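Local coordinates for RNA-dependent RNA polymerase (Toscana virus, PDB 6QW0), which probably cleaves capped host RNAs through the manganese-binding cap-snatching endonuclease of the viral L protein, priming viral transcription, at residues N137-A142 and G174-L179. Residues are numbered along the deposited sequence; the frame is centred on the assembly and turned at random.
Sequences NSADLA and GVVSNL
Val176 reaches from its strand onto Ala139 and Asp140 near the start of helix 136-157, a small worked example of how a helix packs against the sheet in a PD-(D/E)XK-type nuclease. One methyl does most of the touching: Val176 CG2 lies 3.8 Å from Ala139 CB and 3.9 Å from Asp140 N. Its partner CG1, anti to the backbone N (chi1 178°), instead faces a single oxygen of the Asp140 carboxylate, with CG1 to OD1 at a loose 4.3 Å. CG2 thus packs on the alanine methyl and the Asp140 backbone, and the closest backbone approach falls at the same place, Asp140 CA and Val176 CA being 6.0 Å apart. The Asp140 carboxylate is directed to a polar partner of its own, OD2 forming a salt bridge with Arg144 one turn further along the helix. Ala139 also rests on His171 of strand 163-171, the antiparallel neighbour of strand 174-177, while Val175 points the other way, to Ile189 and Val190 of helix 183-203. The sheet therefore has a helix on each face here, and a bound manganese(III) ion lies about 13 Å from the Ala139 side chain. At the strand's last residue an ST turn begins, Leu179 N donating to Ser177 OG at 3.1 Å.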
loop_
_atom_site.group_PDB
_atom_site.type_symbol
_atom_site.label_atom_id
_atom_site.label_comp_id
_atom_site.label_asym_id
_atom_site.label_seq_id
_atom_site.Cartn_x
_atom_site.Cartn_y
_atom_site.Cartn_z
ATOM N N ASN A 137 -13.429 -11.470 -4.879
ATOM C CA ASN A 137 -13.438 -11.213 -6.316
ATOM C C ASN A 137 -13.340 -9.719 -6.600
ATOM O O ASN A 137 -12.674 -9.301 -7.555
ATOM C CB ASN A 137 -14.698 -11.802 -6.960
ATOM C CG ASN A 137 -14.629 -13.316 -7.105
ATOM O OD1 ASN A 137 -13.549 -13.891 -7.232
ATOM N ND2 ASN A 137 -15.791 -13.968 -7.083
ATOM N N SER A 138 -13.990 -8.893 -5.777
ATOM C CA SER A 138 -13.858 -7.453 -5.952
ATOM C C SER A 138 -12.421 -7.003 -5.706
ATOM O O SER A 138 -11.916 -6.109 -6.398
ATOM C CB SER A 138 -14.818 -6.717 -5.017
ATOM O OG SER A 138 -14.820 -5.328 -5.302
ATOM N N ALA A 139 -11.753 -7.610 -4.717
ATOM C CA ALA A 139 -10.361 -7.267 -4.436
ATOM C C ALA A 139 -9.453 -7.655 -5.592
ATOM O O ALA A 139 -8.511 -6.924 -5.916
ATOM C CB ALA A 139 -9.891 -7.947 -3.152
ATOM N N ASP A 140 -9.705 -8.809 -6.215
ATOM C CA ASP A 140 -8.892 -9.179 -7.372
ATOM C C ASP A 140 -9.087 -8.194 -8.516
ATOM O O ASP A 140 -8.117 -7.793 -9.167
ATOM C CB ASP A 140 -9.201 -10.598 -7.833
ATOM C CG ASP A 140 -8.439 -10.958 -9.101
ATOM O OD1 ASP A 140 -7.316 -11.497 -9.000
ATOM O OD2 ASP A 140 -8.945 -10.655 -10.201
ATOM N N LEU A 141 -10.326 -7.757 -8.760
ATOM C CA LEU A 141 -10.548 -6.757 -9.800
ATOM C C LEU A 141 -9.846 -5.450 -9.461
ATOM O O LEU A 141 -9.266 -4.799 -10.337
ATOM C CB LEU A 141 -12.047 -6.524 -10.004
ATOM C CG LEU A 141 -12.462 -5.450 -11.013
ATOM C CD1 LEU A 141 -11.908 -5.744 -12.402
ATOM C CD2 LEU A 141 -13.981 -5.346 -11.056
ATOM N N ALA A 142 -9.881 -5.052 -8.193
ATOM C CA ALA A 142 -9.219 -3.814 -7.795
ATOM C C ALA A 142 -7.714 -3.903 -8.014
ATOM O O ALA A 142 -7.094 -2.945 -8.489
ATOM C CB ALA A 142 -9.541 -3.503 -6.334
ATOM N N GLY A 174 -9.714 -10.456 3.728
ATOM C CA GLY A 174 -8.422 -10.919 3.254
ATOM C C GLY A 174 -7.737 -9.882 2.383
ATOM O O GLY A 174 -8.099 -8.714 2.385
ATOM N N VAL A 175 -6.749 -10.362 1.630
ATOM C CA VAL A 175 -5.880 -9.530 0.810
ATOM C C VAL A 175 -5.605 -10.267 -0.485
ATOM O O VAL A 175 -5.404 -11.484 -0.474
ATOM C CB VAL A 175 -4.558 -9.235 1.557
ATOM C CG1 VAL A 175 -3.499 -8.713 0.620
ATOM C CG2 VAL A 175 -4.791 -8.263 2.712
ATOM N N VAL A 176 -5.607 -9.541 -1.602
ATOM C CA VAL A 176 -5.059 -10.035 -2.861
ATOM C C VAL A 176 -3.762 -9.281 -3.107
ATOM O O VAL A 176 -3.763 -8.046 -3.170
ATOM C CB VAL A 176 -6.038 -9.852 -4.025
ATOM C CG1 VAL A 176 -5.404 -10.342 -5.322
ATOM C CG2 VAL A 176 -7.325 -10.625 -3.734
ATOM N N SER A 177 -2.658 -10.017 -3.227
ATOM C CA SER A 177 -1.353 -9.369 -3.358
ATOM C C SER A 177 -0.396 -10.314 -4.064
ATOM O O SER A 177 -0.512 -11.534 -3.945
ATOM C CB SER A 177 -0.774 -8.991 -1.984
ATOM O OG SER A 177 0.462 -8.290 -2.126
ATOM N N ASN A 178 0.584 -9.743 -4.769
ATOM C CA ASN A 178 1.672 -10.561 -5.289
ATOM C C ASN A 178 2.928 -10.474 -4.422
ATOM O O ASN A 178 3.958 -11.059 -4.778
ATOM C CB ASN A 178 1.971 -10.228 -6.770
ATOM C CG ASN A 178 2.237 -8.758 -7.034
ATOM O OD1 ASN A 178 2.042 -7.900 -6.180
ATOM N ND2 ASN A 178 2.673 -8.462 -8.258
ATOM N N LEU A 179 2.853 -9.810 -3.272
ATOM C CA LEU A 179 3.869 -10.029 -2.256
ATOM C C LEU A 179 3.649 -11.392 -1.602
ATOM O O LEU A 179 2.568 -11.984 -1.687
ATOM C CB LEU A 179 3.833 -8.919 -1.199
ATOM C CG LEU A 179 4.248 -7.524 -1.672
ATOM C CD1 LEU A 179 3.767 -6.467 -0.664
ATOM C CD2 LEU A 179 5.761 -7.451 -1.858
#